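Glycosyl hydrolase, family 38 (Enterococcus faecalis, PDB 5KBP) probably hydrolyses alpha-mannosidic linkages in carbohydrates. Local coordinates at residues Y25-M30 and D63-V67; N132-P137 and W176-P180; P577-I583 and L634-S638; Q716-N720 and Y793-Y797. Residue numbers count along the deposited sequence, not the author numbering.

Contact 1 (Y25-M30 and D63-V67)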
# COMPACT_ATOMS: atom_id res chain seq x y z
N TYR A 25 -0.54 -7.21 8.05
CA TYR A 25 -1.90 -6.78 8.37
C TYR A 25 -2.92 -7.87 8.09
O TYR A 25 -3.79 -8.16 8.93
CB TYR A 25 -2.25 -5.52 7.58
CG TYR A 25 -3.74 -5.27 7.56
CD1 TYR A 25 -4.41 -4.84 8.70
CD2 TYR A 25 -4.49 -5.48 6.41
CE1 TYR A 25 -5.77 -4.62 8.70
CE2 TYR A 25 -5.86 -5.26 6.40
CZ TYR A 25 -6.49 -4.83 7.54
OH TYR A 25 -7.85 -4.60 7.54
N GLU A 26 -2.84 -8.49 6.91
CA GLU A 26 -3.87 -9.46 6.53
C GLU A 26 -3.82 -10.72 7.37
O GLU A 26 -4.83 -11.41 7.52
CB GLU A 26 -3.74 -9.80 5.04
CG GLU A 26 -4.10 -8.66 4.10
CD GLU A 26 -5.58 -8.28 4.16
OE1 GLU A 26 -5.93 -7.21 3.62
OE2 GLU A 26 -6.39 -9.05 4.72
N GLU A 27 -2.65 -11.05 7.94
CA GLU A 27 -2.58 -12.18 8.86
C GLU A 27 -3.41 -11.91 10.11
O GLU A 27 -4.15 -12.79 10.57
CB GLU A 27 -1.12 -12.47 9.22
CG GLU A 27 -0.27 -12.96 8.06
CD GLU A 27 -0.50 -14.42 7.73
OE1 GLU A 27 -1.08 -15.13 8.57
OE2 GLU A 27 -0.09 -14.86 6.63
N HIS A 28 -3.31 -10.70 10.66
CA HIS A 28 -4.20 -10.32 11.75
C HIS A 28 -5.64 -10.20 11.26
O HIS A 28 -6.58 -10.57 11.97
CB HIS A 28 -3.76 -8.99 12.37
CG HIS A 28 -2.44 -9.07 13.08
ND1 HIS A 28 -2.26 -9.81 14.23
CD2 HIS A 28 -1.25 -8.47 12.83
CE1 HIS A 28 -1.01 -9.68 14.64
NE2 HIS A 28 -0.38 -8.87 13.81
N HIS A 29 -5.83 -9.69 10.04
CA HIS A 29 -7.18 -9.44 9.53
C HIS A 29 -7.95 -10.74 9.36
O HIS A 29 -9.14 -10.81 9.70
CB HIS A 29 -7.10 -8.69 8.21
CG HIS A 29 -8.43 -8.23 7.70
ND1 HIS A 29 -8.64 -7.90 6.37
CD2 HIS A 29 -9.62 -8.05 8.32
CE1 HIS A 29 -9.90 -7.53 6.21
NE2 HIS A 29 -10.52 -7.62 7.38
N MET A 30 -7.30 -11.78 8.83
CA MET A 30 -7.99 -13.06 8.65
C MET A 30 -8.32 -13.71 9.99
O MET A 30 -9.28 -14.48 10.08
CB MET A 30 -7.14 -14.00 7.80
CG MET A 30 -6.96 -13.54 6.36
SD MET A 30 -8.51 -13.33 5.46
CE MET A 30 -8.69 -11.55 5.50
N ASP A 63 -13.87 -3.73 8.93
CA ASP A 63 -12.89 -4.71 8.47
C ASP A 63 -13.51 -6.09 8.32
O ASP A 63 -13.05 -6.88 7.48
CB ASP A 63 -11.71 -4.76 9.44
CG ASP A 63 -10.95 -3.45 9.51
OD1 ASP A 63 -10.98 -2.70 8.52
OD2 ASP A 63 -10.30 -3.19 10.54
N TYR A 64 -14.54 -6.40 9.11
CA TYR A 64 -15.19 -7.70 9.01
C TYR A 64 -16.10 -7.79 7.80
O TYR A 64 -16.13 -8.82 7.11
CB TYR A 64 -15.98 -7.99 10.29
CG TYR A 64 -16.76 -9.28 10.27
CD1 TYR A 64 -16.12 -10.51 10.42
CD2 TYR A 64 -18.14 -9.28 10.11
CE1 TYR A 64 -16.84 -11.70 10.41
CE2 TYR A 64 -18.86 -10.46 10.10
CZ TYR A 64 -18.21 -11.67 10.25
OH TYR A 64 -18.92 -12.84 10.24
N LEU A 65 -16.83 -6.72 7.50
CA LEU A 65 -17.81 -6.75 6.42
C LEU A 65 -17.18 -6.60 5.04
O LEU A 65 -17.82 -6.94 4.05
CB LEU A 65 -18.86 -5.66 6.63
CG LEU A 65 -19.82 -5.91 7.79
CD1 LEU A 65 -20.94 -4.90 7.76
CD2 LEU A 65 -20.37 -7.32 7.73
N GLN A 66 -15.95 -6.10 4.96
CA GLN A 66 -15.30 -6.04 3.65
C GLN A 66 -14.85 -7.41 3.17
O GLN A 66 -14.63 -7.59 1.97
CB GLN A 66 -14.12 -5.06 3.67
CG GLN A 66 -12.89 -5.55 4.43
CD GLN A 66 -11.66 -4.74 4.08
OE1 GLN A 66 -11.57 -4.16 3.00
NE2 GLN A 66 -10.69 -4.71 4.99
N VAL A 67 -14.73 -8.37 4.08
CA VAL A 67 -14.46 -9.76 3.70
C VAL A 67 -15.74 -10.58 3.62
O VAL A 67 -15.89 -11.43 2.74
CB VAL A 67 -13.45 -10.39 4.67
CG1 VAL A 67 -13.11 -11.81 4.24
CG2 VAL A 67 -12.19 -9.56 4.75

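Contact 2 (N132-P137 and W176-P180)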
# COMPACT_ATOMS: atom_id res chain seq x y z
N ASN A 132 -1.38 8.98 28.53
CA ASN A 132 -2.65 9.61 28.20
C ASN A 132 -2.53 11.12 28.26
O ASN A 132 -1.94 11.67 29.20
CB ASN A 132 -3.75 9.12 29.14
CG ASN A 132 -4.16 7.69 28.87
OD1 ASN A 132 -5.06 7.43 28.07
ND2 ASN A 132 -3.50 6.75 29.54
N MET A 133 -3.09 11.79 27.26
CA MET A 133 -3.02 13.24 27.16
C MET A 133 -3.71 13.90 28.35
O MET A 133 -4.67 13.37 28.91
CB MET A 133 -3.66 13.71 25.85
CG MET A 133 -5.10 13.25 25.70
SD MET A 133 -5.87 13.73 24.15
CE MET A 133 -4.94 12.75 22.99
N GLY A 134 -3.21 15.08 28.72
CA GLY A 134 -3.77 15.79 29.86
C GLY A 134 -5.19 16.28 29.64
O GLY A 134 -5.97 16.38 30.59
N GLN A 135 -5.54 16.59 28.39
CA GLN A 135 -6.86 17.12 28.06
C GLN A 135 -7.91 16.03 27.87
O GLN A 135 -8.98 16.33 27.33
CB GLN A 135 -6.78 17.99 26.81
CG GLN A 135 -6.18 19.37 27.03
CD GLN A 135 -7.17 20.36 27.62
OE1 GLN A 135 -8.14 19.98 28.28
NE2 GLN A 135 -6.93 21.65 27.38
N THR A 136 -7.63 14.79 28.28
CA THR A 136 -8.61 13.72 28.11
C THR A 136 -9.96 14.02 28.75
O THR A 136 -10.99 13.81 28.09
CB THR A 136 -8.03 12.40 28.64
OG1 THR A 136 -6.76 12.14 28.04
CG2 THR A 136 -8.98 11.25 28.33
N PRO A 137 -10.04 14.51 30.00
CA PRO A 137 -11.38 14.76 30.58
C PRO A 137 -12.21 15.75 29.78
O PRO A 137 -13.40 15.50 29.56
CB PRO A 137 -11.06 15.29 31.98
CG PRO A 137 -9.71 14.75 32.29
CD PRO A 137 -8.98 14.75 30.99
N TRP A 176 -11.16 9.88 40.17
CA TRP A 176 -11.57 11.05 39.41
C TRP A 176 -10.39 11.54 38.58
O TRP A 176 -9.25 11.59 39.07
CB TRP A 176 -12.07 12.16 40.33
CG TRP A 176 -13.29 11.79 41.11
CD1 TRP A 176 -13.38 11.64 42.46
CD2 TRP A 176 -14.59 11.50 40.58
NE1 TRP A 176 -14.67 11.29 42.81
CE2 TRP A 176 -15.43 11.20 41.67
CE3 TRP A 176 -15.13 11.48 39.29
CZ2 TRP A 176 -16.77 10.87 41.51
CZ3 TRP A 176 -16.46 11.16 39.13
CH2 TRP A 176 -17.27 10.86 40.24
N TRP A 177 -10.66 11.90 37.33
CA TRP A 177 -9.64 12.41 36.43
C TRP A 177 -10.01 13.84 36.06
O TRP A 177 -10.99 14.06 35.34
CB TRP A 177 -9.51 11.53 35.19
CG TRP A 177 -8.25 11.76 34.42
CD1 TRP A 177 -7.26 12.65 34.73
CD2 TRP A 177 -7.83 11.10 33.23
NE1 TRP A 177 -6.25 12.58 33.79
CE2 TRP A 177 -6.58 11.64 32.86
CE3 TRP A 177 -8.40 10.10 32.43
CZ2 TRP A 177 -5.89 11.21 31.73
CZ3 TRP A 177 -7.71 9.68 31.31
CH2 TRP A 177 -6.47 10.23 30.97
N GLU A 178 -9.22 14.79 36.54
CA GLU A 178 -9.46 16.21 36.30
C GLU A 178 -8.41 16.75 35.34
O GLU A 178 -7.21 16.56 35.56
CB GLU A 178 -9.43 16.99 37.62
CG GLU A 178 -9.67 18.48 37.46
CD GLU A 178 -9.76 19.19 38.80
OE1 GLU A 178 -10.05 18.52 39.81
OE2 GLU A 178 -9.54 20.42 38.84
N GLY A 179 -8.86 17.40 34.27
CA GLY A 179 -7.96 17.98 33.30
C GLY A 179 -7.48 19.35 33.72
O GLY A 179 -7.83 19.88 34.78
N PRO A 180 -6.64 19.95 32.86
CA PRO A 180 -6.13 21.29 33.17
C PRO A 180 -7.20 22.36 33.18
O PRO A 180 -7.00 23.40 33.83
CB PRO A 180 -5.10 21.54 32.05
CG PRO A 180 -5.55 20.66 30.93
CD PRO A 180 -6.14 19.44 31.58

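Contact 3 (P577-I583 and L634-S638)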
# COMPACT_ATOMS: atom_id res chain seq x y z
N PRO A 577 24.55 1.77 24.41
CA PRO A 577 25.52 0.78 24.90
C PRO A 577 26.37 1.36 26.02
O PRO A 577 26.65 2.56 26.07
CB PRO A 577 26.36 0.44 23.66
CG PRO A 577 26.03 1.51 22.65
CD PRO A 577 24.64 1.94 22.95
N THR A 578 26.78 0.48 26.94
CA THR A 578 27.31 0.93 28.22
C THR A 578 28.64 1.66 28.08
O THR A 578 28.97 2.50 28.93
CB THR A 578 27.47 -0.26 29.17
OG1 THR A 578 28.41 -1.19 28.63
CG2 THR A 578 26.13 -0.96 29.36
N GLU A 579 29.42 1.38 27.04
CA GLU A 579 30.70 2.03 26.85
C GLU A 579 30.63 3.23 25.91
O GLU A 579 31.62 3.96 25.78
CB GLU A 579 31.75 1.03 26.33
CG GLU A 579 31.78 -0.28 27.08
CD GLU A 579 31.92 -0.11 28.58
OE1 GLU A 579 32.69 0.78 29.01
OE2 GLU A 579 31.27 -0.86 29.34
N ASP A 580 29.50 3.44 25.24
CA ASP A 580 29.38 4.54 24.30
C ASP A 580 29.28 5.87 25.03
O ASP A 580 28.44 6.04 25.93
CB ASP A 580 28.16 4.33 23.40
CG ASP A 580 27.99 5.44 22.38
OD1 ASP A 580 29.00 6.06 22.00
OD2 ASP A 580 26.84 5.68 21.95
N GLN A 581 30.13 6.82 24.65
CA GLN A 581 30.15 8.15 25.24
C GLN A 581 29.74 9.23 24.25
O GLN A 581 29.86 10.42 24.56
CB GLN A 581 31.53 8.45 25.83
CG GLN A 581 31.86 7.60 27.05
CD GLN A 581 33.34 7.60 27.38
OE1 GLN A 581 34.18 7.40 26.51
NE2 GLN A 581 33.66 7.82 28.65
N GLY A 582 29.27 8.85 23.07
CA GLY A 582 28.71 9.79 22.12
C GLY A 582 29.74 10.35 21.16
O GLY A 582 30.95 10.29 21.37
N ILE A 583 29.22 10.91 20.06
CA ILE A 583 30.03 11.60 19.06
C ILE A 583 29.31 12.88 18.69
O ILE A 583 28.13 12.85 18.31
CB ILE A 583 30.26 10.73 17.81
CG1 ILE A 583 31.10 9.49 18.16
CG2 ILE A 583 30.94 11.53 16.72
CD1 ILE A 583 31.30 8.54 17.00
N LEU A 634 25.38 -6.48 26.34
CA LEU A 634 26.80 -6.15 26.37
C LEU A 634 27.31 -5.60 25.05
O LEU A 634 28.48 -5.22 24.97
CB LEU A 634 27.62 -7.38 26.76
CG LEU A 634 27.17 -8.15 28.01
CD1 LEU A 634 27.93 -9.46 28.13
CD2 LEU A 634 27.36 -7.29 29.25
N ALA A 635 26.47 -5.56 24.02
CA ALA A 635 26.93 -5.11 22.71
C ALA A 635 27.37 -3.65 22.76
O ALA A 635 26.80 -2.83 23.49
CB ALA A 635 25.81 -5.28 21.68
N GLN A 636 28.41 -3.34 21.99
CA GLN A 636 28.92 -1.98 21.86
C GLN A 636 28.90 -1.57 20.40
O GLN A 636 28.64 -2.38 19.50
CB GLN A 636 30.33 -1.87 22.44
CG GLN A 636 30.46 -2.38 23.87
CD GLN A 636 29.57 -1.62 24.83
OE1 GLN A 636 29.32 -0.42 24.66
NE2 GLN A 636 29.08 -2.31 25.86
N ARG A 637 29.19 -0.29 20.16
CA ARG A 637 29.26 0.20 18.79
C ARG A 637 30.44 -0.43 18.07
O ARG A 637 31.49 -0.70 18.67
CB ARG A 637 29.38 1.72 18.78
CG ARG A 637 28.36 2.43 19.65
CD ARG A 637 28.26 3.90 19.29
NE ARG A 637 27.64 4.09 17.98
CZ ARG A 637 27.36 5.28 17.44
NH1 ARG A 637 27.65 6.39 18.10
NH2 ARG A 637 26.79 5.35 16.25
N SER A 638 30.27 -0.68 16.77
CA SER A 638 31.34 -1.27 15.98
C SER A 638 32.54 -0.33 15.93
O SER A 638 32.41 0.89 15.96
CB SER A 638 30.85 -1.57 14.57
OG SER A 638 31.90 -2.10 13.77

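Contact 4 (Q716-N720 and Y793-Y797)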
# COMPACT_ATOMS: atom_id res chain seq x y z
N GLN A 716 4.50 17.81 20.25
CA GLN A 716 3.78 17.98 18.99
C GLN A 716 4.52 18.96 18.09
O GLN A 716 5.34 18.55 17.27
CB GLN A 716 2.35 18.46 19.25
CG GLN A 716 1.36 17.34 19.58
CD GLN A 716 0.80 16.68 18.34
OE1 GLN A 716 0.34 17.35 17.42
NE2 GLN A 716 0.82 15.35 18.32
N ALA A 717 4.24 20.25 18.25
CA ALA A 717 4.78 21.26 17.36
C ALA A 717 6.01 21.98 17.91
O ALA A 717 6.81 22.48 17.12
CB ALA A 717 3.71 22.31 17.03
N PHE A 718 6.19 22.02 19.23
CA PHE A 718 7.29 22.81 19.79
C PHE A 718 7.60 22.35 21.21
O PHE A 718 6.87 21.56 21.81
CB PHE A 718 6.96 24.30 19.77
CG PHE A 718 5.69 24.65 20.49
CD1 PHE A 718 5.68 24.84 21.87
CD2 PHE A 718 4.50 24.80 19.80
CE1 PHE A 718 4.51 25.16 22.53
CE2 PHE A 718 3.33 25.12 20.46
CZ PHE A 718 3.34 25.30 21.83
N VAL A 719 8.71 22.87 21.73
CA VAL A 719 9.10 22.72 23.13
C VAL A 719 9.80 24.01 23.54
O VAL A 719 10.53 24.61 22.75
CB VAL A 719 10.01 21.49 23.34
CG1 VAL A 719 11.22 21.54 22.41
CG2 VAL A 719 10.46 21.39 24.79
N ASN A 720 9.55 24.45 24.78
CA ASN A 720 10.02 25.75 25.23
C ASN A 720 10.69 25.65 26.59
O ASN A 720 10.30 24.84 27.44
CB ASN A 720 8.85 26.75 25.31
CG ASN A 720 9.25 28.08 25.90
OD1 ASN A 720 9.16 28.29 27.11
ND2 ASN A 720 9.71 28.99 25.05
N TYR A 793 4.53 30.37 19.98
CA TYR A 793 3.77 29.14 19.78
C TYR A 793 2.87 29.25 18.56
O TYR A 793 2.75 28.29 17.78
CB TYR A 793 2.94 28.82 21.02
CG TYR A 793 3.75 28.57 22.28
CD1 TYR A 793 5.13 28.45 22.25
CD2 TYR A 793 3.11 28.44 23.51
CE1 TYR A 793 5.86 28.22 23.40
CE2 TYR A 793 3.83 28.21 24.66
CZ TYR A 793 5.20 28.10 24.60
OH TYR A 793 5.91 27.87 25.75
N GLN A 794 2.23 30.41 18.37
CA GLN A 794 1.36 30.60 17.22
C GLN A 794 2.15 30.55 15.92
O GLN A 794 1.74 29.89 14.96
CB GLN A 794 0.62 31.94 17.35
CG GLN A 794 -0.40 31.98 18.47
CD GLN A 794 -1.14 33.31 18.54
OE1 GLN A 794 -0.52 34.37 18.54
NE2 GLN A 794 -2.46 33.24 18.60
N GLN A 795 3.29 31.24 15.87
CA GLN A 795 4.14 31.19 14.68
C GLN A 795 4.74 29.80 14.48
O GLN A 795 5.05 29.43 13.35
CB GLN A 795 5.24 32.24 14.77
CG GLN A 795 4.73 33.68 14.74
N ALA A 796 4.91 29.04 15.56
CA ALA A 796 5.34 27.65 15.42
C ALA A 796 4.26 26.81 14.75
O ALA A 796 4.55 25.97 13.90
CB ALA A 796 5.71 27.07 16.78
N TYR A 797 2.99 27.03 15.14
CA TYR A 797 1.89 26.41 14.41
C TYR A 797 1.84 26.91 12.97
O TYR A 797 1.55 26.14 12.05
CB TYR A 797 0.56 26.71 15.11
CG TYR A 797 0.43 26.14 16.50
CD1 TYR A 797 0.89 24.87 16.81
CD2 TYR A 797 -0.16 26.88 17.52
CE1 TYR A 797 0.76 24.35 18.08
CE2 TYR A 797 -0.29 26.37 18.80
CZ TYR A 797 0.17 25.11 19.07
OH TYR A 797 0.04 24.60 20.34

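Contact 1 (Y25-M30 and D63-V67)
In the N-terminal alpha/beta domain of this family 38 enzyme, the first turn of helix 25-45 packs against segment 63-67 on helix 59-65, with His-29 reaching across the gap as a polar clasp. At Asp-63 the decisive atom is the backbone carbonyl: His-29 NE2 donates a short, nearly straight hydrogen bond of 2.6 Å to Asp-63 O, which lies at the edge of the imidazole ring. The carboxylate of Asp-63 is turned to other work, a salt bridge with Arg-19, although Tyr-25 OH comes within 3.8 Å of Asp-63 OD1. Tyr-64 and Leu-65 point their CA-to-CB bonds away from segment 25-30; Tyr-64 instead packs on Ile-33, Val-36 and Leu-40 further along helix 25-45, its hydroxyl bonded to Asp-37. With Gln-66 the chain faces the contact again, and Gln-66 NE2 lies 3.2 Å from His-29 CE1. The other side of the imidazole is held within its own helix, where His-29 ND1 donates to Glu-26 OE2 at 3.0 Å, a His-carboxylate pair. Glu-26 is also bonded through OE1 to Tyr-342 of the second subunit, so the contact borders the dimer interface, and Phe-381 of that subunit packs on Met-30. Val-67 completes the segment with an apolar patch: Val-67 CG2 sits 3.4 Å from His-29 CE1 and 4.1 Å from Met-30 CE.

Contact 2 (N132-P137 and W176-P180)
This is a buried, mainly apolar contact in the N-terminal domain, where the turn leading into helix 136-141 settles on the end of strand 174-178 in the five-stranded mixed sheet. A type I beta turn from Met-133 to Thr-136 brings the chain to the helix, with Gln-135 at the N-cap position; Thr-136 OG1 tightens it by donating to Met-133 O at 2.6 Å. The centrepiece is Trp-177, whose indole supports the start of the helix through two CH-pi contacts. Thr-136 CB stands 4.0 Å from the centroid of the six-membered ring of Trp-177, and Pro-137 CG lies at the same distance over its five-membered ring. Asn-132 CB meets the indole edge, 3.5 Å from Trp-177 CH2, while the indole nitrogen is bonded to the backbone of Gly-283. Beyond the strand, Gly-179 allows close backbone packing: Pro-137 CG is 3.4 Å from Gly-179 N, and a beta carbon on this glycine would point into the turn. Gln-135 OE1 is bonded to Gln-138 NE2, and Gln-135 NE2 donates to the carbonyls of Tyr-693 and Phe-890. Gln-135 CD packs 3.7 Å from Pro-180 CG, and Gly-134 O lies 3.2 Å from Pro-180 CD.

Contact 3 (P577-I583 and L634-S638)
A type I beta turn, Pro-577 to Asp-580, is gripped here by a glutamine from a second loop, near the surface of the C-terminal beta-rich region. The amide of Gln-636 works at both ends: OE1 accepts from Glu-579 N at 3.0 Å, and NE2 donates to Thr-578 OG1 at 3.1 Å. That hydroxyl of Thr-578 passes its own hydrogen to Glu-579 OE2, 3.0 Å from OG1, extending the chain of bonds. Pro-577 lies alongside, with CB 3.2 Å from Gln-636 OE1 and CG 3.9 Å from Arg-637 CG. At the end of the turn, Asp-580 OD1 accepts from Gly-582 N at 3.0 Å, forming an Asx turn. The salt bridge from Asp-580 OD2 to Arg-637 NH1 is long, at 4.0 Å; stronger partners lie on strand 555-566, Gly-566 N for Asp-580 and Asp-564 for Arg-637. The loops are thus joined by two directional amide bonds, consistent with a defined orientation of the turn, and by packing of Pro-577 and Asp-580 on the Arg-637 chain, while the charged pair fastens both more to the neighbouring strand than to each other.

Contact 4 (Q716-N720 and Y793-Y797)
Phe-718, Tyr-793 and Tyr-797 form an aromatic cluster that joins helix 789-799 to strand 718-722 of the large antiparallel sheet in the C-terminal half of the chain. The local strand and helix axes run nearly antiparallel, at 160°, and approach to 9.7 Å, a spacing filled largely by rings. Phe-718, the residue most deeply engaged, projects from the strand and makes an offset stack with Tyr-793: the ring centroids are 4.1 Å apart, the planes 17° from parallel, and Phe-718 CZ comes within 3.3 Å of Tyr-793 CG. Tyr-797, one helical turn on, meets the same phenylalanine obliquely, its OH near the ring plane and 3.3 Å from Phe-718 CE2. Small residues close the gaps: Ala-796 CB lies 4.0 Å from Phe-718 CD2, and Ala-717 CB 3.7 Å from Tyr-797 CE1. At the far end of the Tyr-793 ring, its OH is 3.2 Å from Asn-720 CB. Both tyrosine hydroxyls find acidic partners on adjacent strand 686-690, Glu-688 for Tyr-793 and Asp-690 for Tyr-797. The helix is therefore held to strand 718-722 by apolar and ring contacts, while the hydroxyls of Tyr-793 and Tyr-797 are bonded to the next strand of the sheet.

In the fold
The four contacts follow one another along the chain without overlapping, and none touches another. Contacts 1 and 2 both belong to the N-terminal domain, yet their centres are 34 Å apart, and only contact 1 is reached by the second subunit. Contacts 2 and 4 come closest, with nearest atoms about 8 Å apart and centres 21 Å apart; Ile-692 bridges them, touching Met-133 in one and Gln-716 in the other, so the turn before helix 136-141 meets loops of the C-terminal beta region there. Contact 3 is peripheral, its centre 34 Å from contact 4 and 42 Å from contact 1. All four lie away from Phe-253 and Tyr-256, which can bind calcium in this protein although none is bound to this chain here.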